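Local coordinates for protein transport protein HOFQ (Aggregatibacter actinomycetemcomitans, PDB 2Y3M) that probably serves as a competence secretin in DNA uptake, its extra-membranous domains binding DNA and sharing a fold with type I KH domains, at residues B[28-33]-B[44-48]; B[132-137]-B[149-155]; B[110-115]-B[163-168]. Numbering follows the deposited sequence.

Contact 1. Residues B[28-33]-B[44-48]; sequences HNTNLI and LQLEN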
# COMPACT_ATOMS: atom_id res chain seq x y z
N HIS B 28 18.87 -3.75 -0.89
CA HIS B 28 18.96 -5.10 -0.35
C HIS B 28 19.57 -6.08 -1.36
O HIS B 28 19.52 -7.29 -1.16
CB HIS B 28 17.60 -5.60 0.14
CG HIS B 28 16.95 -4.70 1.15
ND1 HIS B 28 15.95 -3.81 0.81
CD2 HIS B 28 17.15 -4.56 2.48
CE1 HIS B 28 15.57 -3.15 1.90
NE2 HIS B 28 16.28 -3.59 2.92
N ASN B 29 20.15 -5.54 -2.43
CA ASN B 29 20.71 -6.34 -3.52
C ASN B 29 19.64 -7.23 -4.15
O ASN B 29 19.87 -8.40 -4.46
CB ASN B 29 21.90 -7.17 -3.00
CG ASN B 29 22.90 -7.50 -4.09
OD1 ASN B 29 23.04 -6.78 -5.07
ND2 ASN B 29 23.62 -8.60 -3.89
N THR B 30 18.45 -6.66 -4.32
CA THR B 30 17.30 -7.36 -4.85
C THR B 30 17.06 -6.90 -6.28
O THR B 30 16.96 -5.70 -6.55
CB THR B 30 16.04 -7.10 -3.99
OG1 THR B 30 16.22 -7.71 -2.70
CG2 THR B 30 14.78 -7.65 -4.64
N ASN B 31 16.98 -7.85 -7.20
CA ASN B 31 16.58 -7.55 -8.57
C ASN B 31 15.06 -7.30 -8.64
O ASN B 31 14.28 -8.01 -8.00
CB ASN B 31 17.01 -8.66 -9.53
CG ASN B 31 16.81 -8.29 -10.99
OD1 ASN B 31 16.84 -7.11 -11.36
ND2 ASN B 31 16.61 -9.29 -11.83
N LEU B 32 14.66 -6.29 -9.41
CA LEU B 32 13.24 -5.93 -9.53
C LEU B 32 12.77 -5.90 -10.99
O LEU B 32 13.32 -5.17 -11.81
CB LEU B 32 12.97 -4.58 -8.86
CG LEU B 32 11.57 -3.99 -8.97
CD1 LEU B 32 10.55 -4.75 -8.10
CD2 LEU B 32 11.58 -2.51 -8.61
N ILE B 33 11.75 -6.70 -11.30
CA ILE B 33 11.09 -6.60 -12.59
C ILE B 33 9.69 -6.04 -12.38
O ILE B 33 8.84 -6.67 -11.74
CB ILE B 33 11.01 -7.96 -13.34
CG1 ILE B 33 12.36 -8.69 -13.31
CG2 ILE B 33 10.55 -7.75 -14.79
CD1 ILE B 33 12.28 -10.18 -13.66
N LEU B 44 5.17 -6.94 -9.52
CA LEU B 44 6.59 -6.87 -9.20
C LEU B 44 7.15 -8.28 -9.06
O LEU B 44 6.57 -9.11 -8.35
CB LEU B 44 6.83 -6.12 -7.90
CG LEU B 44 6.25 -4.72 -7.72
CD1 LEU B 44 6.64 -4.22 -6.34
CD2 LEU B 44 6.74 -3.78 -8.82
N GLN B 45 8.26 -8.54 -9.74
CA GLN B 45 9.00 -9.76 -9.48
C GLN B 45 10.29 -9.40 -8.77
O GLN B 45 11.11 -8.65 -9.31
CB GLN B 45 9.26 -10.57 -10.76
CG GLN B 45 10.09 -11.81 -10.49
CD GLN B 45 9.82 -12.94 -11.45
OE1 GLN B 45 8.76 -13.00 -12.08
NE2 GLN B 45 10.78 -13.86 -11.57
N LEU B 46 10.45 -9.92 -7.56
CA LEU B 46 11.61 -9.63 -6.73
C LEU B 46 12.53 -10.83 -6.67
O LEU B 46 12.08 -11.97 -6.55
CB LEU B 46 11.18 -9.22 -5.32
CG LEU B 46 10.33 -7.96 -5.26
CD1 LEU B 46 9.60 -7.90 -3.96
CD2 LEU B 46 11.20 -6.74 -5.43
N GLU B 47 13.83 -10.58 -6.80
CA GLU B 47 14.81 -11.65 -6.78
C GLU B 47 15.95 -11.33 -5.84
O GLU B 47 16.51 -10.24 -5.88
CB GLU B 47 15.36 -11.89 -8.19
CG GLU B 47 14.37 -12.53 -9.13
CD GLU B 47 14.80 -12.44 -10.58
OE1 GLU B 47 15.89 -11.88 -10.86
OE2 GLU B 47 14.05 -12.92 -11.44
N ASN B 48 16.29 -12.29 -4.98
CA ASN B 48 17.47 -12.17 -4.13
C ASN B 48 18.13 -13.54 -3.89
O ASN B 48 17.44 -14.54 -3.72
CB ASN B 48 17.11 -11.50 -2.81
CG ASN B 48 18.30 -10.89 -2.11
OD1 ASN B 48 19.26 -11.60 -1.76
ND2 ASN B 48 18.26 -9.59 -1.88
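Segments 28-33 and 44-48 form one end of a β-hairpin, with strands 31-33 and 44-48 antiparallel: their axes come within 4.7 Å and their N-to-C directions differ by 164°. Along the second strand, L44 comes first; its CB packs 4.0 Å from L32 CD1. Q45 pairs with I33 in a hydrogen-bonded pair, where Q45 N gives to I33 O at 2.8 Å and I33 N returns to Q45 O at 2.9 Å, both nearly linear. L46 faces L32 in a non-hydrogen-bonded pair, and L46 CD2 lies 3.4 Å from L32 CD1, so the two leucines share an apolar face. E47 and N31 make the next hydrogen-bonded pair, through N31 N to E47 O at 2.8 Å and E47 N to N31 O at 2.9 Å. Their side chains repeat the link on the face shared with Q45 and I33: N31 ND2 donates to E47 OE1 at 2.9 Å, and that oxygen also forms a salt bridge with K77 of the second subunit. N48 then ties down the turn before the first strand, since its ND2 donates to H28 O at 2.7 Å and to T30 OG1 at 2.9 Å; T30 OG1 is also hydrogen-bonded to S57 OG of helix 51-63. N29, at positive phi, is the C-prime residue of the Schellman motif ending helix 18-26. The leucine face is covered by that helix, where L32 and L44 touch L21, and by helix 51-63, where L46 meets L54. The other edge of strand 44-48 pairs antiparallel with a strand of the second subunit, extending the sheet across the interface.

Contact 2. Residues B[132-137]-B[149-155]; sequences LSPNGS and IQDEPRS
L132, with chi1 m and chi2 t, lays its CD2 3.8 Å from I149 CD1. S133 to G136 then form a type I β-turn, closed by G136 N to S133 O at 2.7 Å, with P134 at phi/psi -55/-24 and N135 at -90/1. G136 leaves the turn extended (-87/149), its CA 3.1 Å from Q150 O in a CA-H...O contact; an ideal CB here would clash with D151 OD2. Residues 149-151 are extended, ending with D151 at -164/178. The register is fixed by S137 and Q150, an antiparallel hydrogen-bonded pair with CA atoms 5.3 Å apart: S137 N reaches Q150 O at 2.8 Å, and Q150 N reaches S137 O at 2.9 Å. D151, chi1 t (-151°), turns its carboxylate to the turn. Its OD2 takes S133 N at 3.0 Å and S155 OG at 2.7 Å; its OD1 takes S133 OG at a very short 2.5 Å and E152 N at 2.8 Å. S133 chi1 is p, S155 chi1 t. E152 occupies the N-cap position, and P153 to S155 are helical (near -60/-45). This is a strand-to-helix junction, in which a buried aspartate ending strand 146-151 fastens the β-turn leading into adjacent strand 137-141.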
# COMPACT_ATOMS: atom_id res chain seq x y z
N LEU B 132 -21.30 27.94 6.50
CA LEU B 132 -21.34 28.73 5.26
C LEU B 132 -22.73 28.68 4.62
O LEU B 132 -23.53 27.81 4.94
CB LEU B 132 -20.32 28.18 4.26
CG LEU B 132 -18.88 27.90 4.69
CD1 LEU B 132 -18.20 26.97 3.71
CD2 LEU B 132 -18.08 29.17 4.84
N SER B 133 -22.99 29.63 3.72
CA SER B 133 -24.16 29.56 2.85
C SER B 133 -23.98 28.42 1.85
O SER B 133 -22.85 27.98 1.62
CB SER B 133 -24.33 30.88 2.08
OG SER B 133 -23.49 30.91 0.94
N PRO B 134 -25.08 27.94 1.23
CA PRO B 134 -24.98 26.83 0.26
C PRO B 134 -23.98 27.09 -0.87
O PRO B 134 -23.47 26.14 -1.46
CB PRO B 134 -26.41 26.73 -0.30
CG PRO B 134 -27.29 27.38 0.73
CD PRO B 134 -26.46 28.47 1.33
N ASN B 135 -23.71 28.36 -1.17
CA ASN B 135 -22.73 28.73 -2.19
C ASN B 135 -21.31 28.88 -1.65
O ASN B 135 -20.38 29.21 -2.40
CB ASN B 135 -23.16 30.02 -2.89
CG ASN B 135 -24.40 29.83 -3.73
OD1 ASN B 135 -24.34 29.32 -4.85
ND2 ASN B 135 -25.54 30.25 -3.20
N GLY B 136 -21.15 28.64 -0.36
CA GLY B 136 -19.86 28.73 0.31
C GLY B 136 -19.01 27.48 0.25
O GLY B 136 -19.53 26.35 0.21
N SER B 137 -17.70 27.68 0.24
CA SER B 137 -16.76 26.58 0.31
C SER B 137 -15.51 27.02 1.05
O SER B 137 -15.18 28.20 1.09
CB SER B 137 -16.39 26.08 -1.09
OG SER B 137 -15.72 27.08 -1.83
N ILE B 149 -11.30 30.66 1.90
CA ILE B 149 -12.76 30.71 1.99
C ILE B 149 -13.41 31.47 0.83
O ILE B 149 -12.93 32.53 0.42
CB ILE B 149 -13.24 31.27 3.37
CG1 ILE B 149 -14.77 31.41 3.38
CG2 ILE B 149 -12.51 32.56 3.73
CD1 ILE B 149 -15.35 31.76 4.73
N GLN B 150 -14.49 30.91 0.31
CA GLN B 150 -15.29 31.57 -0.72
C GLN B 150 -16.77 31.54 -0.37
O GLN B 150 -17.36 30.46 -0.27
CB GLN B 150 -15.06 30.95 -2.10
CG GLN B 150 -15.84 31.64 -3.21
CD GLN B 150 -15.64 31.02 -4.58
OE1 GLN B 150 -15.80 29.82 -4.76
NE2 GLN B 150 -15.32 31.86 -5.55
N ASP B 151 -17.35 32.72 -0.18
CA ASP B 151 -18.77 32.83 0.15
C ASP B 151 -19.28 34.25 -0.08
O ASP B 151 -18.51 35.13 -0.48
CB ASP B 151 -19.00 32.41 1.61
CG ASP B 151 -20.39 31.84 1.84
OD1 ASP B 151 -21.23 31.91 0.92
OD2 ASP B 151 -20.65 31.31 2.95
N GLU B 152 -20.57 34.47 0.16
CA GLU B 152 -21.14 35.81 0.19
C GLU B 152 -20.29 36.72 1.09
O GLU B 152 -19.71 36.24 2.06
CB GLU B 152 -22.58 35.77 0.70
CG GLU B 152 -23.52 34.84 -0.07
CD GLU B 152 -24.85 34.63 0.65
OE1 GLU B 152 -25.05 35.19 1.75
OE2 GLU B 152 -25.71 33.91 0.11
N PRO B 153 -20.20 38.02 0.77
CA PRO B 153 -19.22 38.88 1.46
C PRO B 153 -19.33 38.94 2.99
O PRO B 153 -18.31 38.91 3.68
CB PRO B 153 -19.44 40.26 0.82
CG PRO B 153 -20.69 40.15 0.02
CD PRO B 153 -20.83 38.72 -0.36
N ARG B 154 -20.55 39.02 3.52
CA ARG B 154 -20.73 39.08 4.98
C ARG B 154 -20.27 37.79 5.66
O ARG B 154 -19.66 37.82 6.74
CB ARG B 154 -22.18 39.42 5.33
CG ARG B 154 -22.43 39.64 6.81
CD ARG B 154 -23.69 40.46 7.06
NE ARG B 154 -24.74 40.14 6.09
CZ ARG B 154 -25.53 39.07 6.14
NH1 ARG B 154 -25.42 38.19 7.13
NH2 ARG B 154 -26.44 38.89 5.20
N SER B 155 -20.55 36.65 5.02
CA SER B 155 -20.08 35.35 5.47
C SER B 155 -18.55 35.29 5.56
O SER B 155 -18.00 34.92 6.60
CB SER B 155 -20.61 34.25 4.56
OG SER B 155 -20.22 32.97 5.04

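Contact 3. Residues B[110-115]-B[163-168]; sequences IKLHFA and IKELDK
An inverse γ-turn centred on D167 follows helix 153-166 and holds the loop after strand 106-111, within the bacterial type II/III secretion system short domain. D167 is the first residue to leave helical phi/psi (-86/60). With chi1 t (-169°) and chi2 15°, its carboxylate accepts hydrogen bonds from three successive backbone amides: H113 N is bifurcated, 3.1 Å from D167 OD1 and 3.0 Å from D167 OD2, while F114 N lies 2.8 Å and A115 N 3.1 Å from D167 OD1. The loop bends to present them, with phi/psi of -120/-24 at H113 and -131/-38 at F114 before A115 extends again (-91/160). CA atoms are 5.1 Å apart for A115 and D167, 5.2 Å for F114 and K168. F114, chi1 m, sets its CB 3.7 Å from K168 O, and D167 O lies at its ring edge. Deeper in, I163 CG2 touches I110 CG2 and L112 CD2, each at 3.6 Å; all three residues have chi1 m and chi2 t. I110 pairs by backbone with L147 of strand 146-151, whose side chain also meets I163, while helix 117-125 packs alongside, its L124 touching I163 and its V120 touching A115.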
# COMPACT_ATOMS: atom_id res chain seq x y z
N ILE B 110 -6.54 32.82 4.55
CA ILE B 110 -6.17 33.03 5.93
C ILE B 110 -4.98 32.16 6.28
O ILE B 110 -5.01 30.94 6.13
CB ILE B 110 -7.38 32.84 6.88
CG1 ILE B 110 -8.50 33.81 6.47
CG2 ILE B 110 -6.98 33.09 8.32
CD1 ILE B 110 -9.89 33.38 6.86
N LYS B 111 -3.90 32.81 6.71
CA LYS B 111 -2.67 32.13 7.07
C LYS B 111 -2.63 31.99 8.58
O LYS B 111 -2.56 32.99 9.29
CB LYS B 111 -1.46 32.93 6.59
CG LYS B 111 -1.44 33.19 5.10
CD LYS B 111 -0.20 33.98 4.72
CE LYS B 111 0.03 33.98 3.22
NZ LYS B 111 1.35 34.61 2.88
N LEU B 112 -2.67 30.76 9.07
CA LEU B 112 -2.69 30.54 10.52
C LEU B 112 -1.29 30.61 11.12
O LEU B 112 -0.31 30.31 10.45
CB LEU B 112 -3.37 29.23 10.86
CG LEU B 112 -4.83 29.15 10.40
CD1 LEU B 112 -5.31 27.73 10.53
CD2 LEU B 112 -5.72 30.11 11.18
N HIS B 113 -1.22 31.02 12.38
CA HIS B 113 0.06 31.21 13.06
C HIS B 113 0.21 30.33 14.30
O HIS B 113 1.34 30.04 14.73
CB HIS B 113 0.26 32.68 13.45
CG HIS B 113 0.40 33.60 12.27
ND1 HIS B 113 1.62 33.96 11.75
CD2 HIS B 113 -0.54 34.24 11.53
CE1 HIS B 113 1.43 34.78 10.73
NE2 HIS B 113 0.13 34.96 10.57
N PHE B 114 -0.91 29.91 14.89
CA PHE B 114 -0.86 29.16 16.15
C PHE B 114 -1.71 27.89 16.14
O PHE B 114 -1.31 26.87 16.70
CB PHE B 114 -1.24 30.06 17.34
CG PHE B 114 -0.35 31.26 17.49
CD1 PHE B 114 0.90 31.15 18.09
CD2 PHE B 114 -0.77 32.51 17.03
CE1 PHE B 114 1.73 32.27 18.23
CE2 PHE B 114 0.05 33.63 17.16
CZ PHE B 114 1.30 33.51 17.76
N ALA B 115 -2.87 27.96 15.50
CA ALA B 115 -3.78 26.82 15.42
C ALA B 115 -3.51 25.97 14.17
O ALA B 115 -2.90 26.45 13.22
CB ALA B 115 -5.23 27.30 15.45
N ILE B 163 -12.05 33.01 12.68
CA ILE B 163 -10.81 32.26 12.52
C ILE B 163 -9.65 32.94 13.22
O ILE B 163 -8.83 32.28 13.87
CB ILE B 163 -10.49 32.01 11.03
CG1 ILE B 163 -11.44 30.95 10.46
CG2 ILE B 163 -9.03 31.59 10.84
CD1 ILE B 163 -11.51 30.92 8.96
N LYS B 164 -9.60 34.26 13.12
CA LYS B 164 -8.54 35.04 13.76
C LYS B 164 -8.62 35.05 15.28
O LYS B 164 -7.60 35.21 15.95
CB LYS B 164 -8.49 36.46 13.17
CG LYS B 164 -7.91 36.48 11.75
CD LYS B 164 -7.50 37.86 11.29
CE LYS B 164 -6.68 37.75 10.01
NZ LYS B 164 -6.34 39.08 9.42
N GLU B 165 -9.82 34.85 15.83
CA GLU B 165 -9.98 34.68 17.28
C GLU B 165 -9.51 33.31 17.72
O GLU B 165 -8.96 33.16 18.81
CB GLU B 165 -11.43 34.91 17.72
CG GLU B 165 -11.91 36.36 17.68
CD GLU B 165 -10.88 37.37 18.19
OE1 GLU B 165 -10.25 37.15 19.25
OE2 GLU B 165 -10.73 38.41 17.52
N LEU B 166 -9.74 32.31 16.88
CA LEU B 166 -9.37 30.93 17.19
C LEU B 166 -7.89 30.67 16.98
O LEU B 166 -7.34 29.68 17.47
CB LEU B 166 -10.20 29.95 16.35
CG LEU B 166 -11.68 29.76 16.67
CD1 LEU B 166 -12.37 29.06 15.50
CD2 LEU B 166 -11.88 28.97 17.96
N ASP B 167 -7.23 31.56 16.24
CA ASP B 167 -5.83 31.42 15.89
C ASP B 167 -4.89 31.96 16.97
O ASP B 167 -4.09 32.86 16.72
CB ASP B 167 -5.56 32.10 14.54
CG ASP B 167 -4.19 31.77 13.96
OD1 ASP B 167 -3.55 30.81 14.43
OD2 ASP B 167 -3.76 32.48 13.03
N LYS B 168 -4.99 31.40 18.18
CA LYS B 168 -4.07 31.71 19.28
C LYS B 168 -4.09 30.64 20.36
O LYS B 168 -3.39 29.62 20.26
CB LYS B 168 -4.34 33.10 19.88
CG LYS B 168 -5.81 33.39 20.20
CD LYS B 168 -6.07 34.90 20.30
CE LYS B 168 -6.04 35.57 18.92
NZ LYS B 168 -6.13 37.05 19.02

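How the contacts relate
Contacts 2 and 3 belong to one domain and contact 1 to a distant part of the chain, its centre 53 Å and 49 Å from theirs, on the opposite side of the chain's centre. All three are partly buried. Contact 1 relies mainly on strand-to-strand backbone bonds and is the one reached by the second subunit. In contact 2 a carboxylate, D151 before the start of helix 153-166, shares the polar work with one backbone pair; in contact 3 D167, just after that helix, accepts every hydrogen bond across the segments. Contact 2 is nested inside the loop closed by contact 3, and they meet where I149 CG2 packs 4.2 Å from I110 CD1.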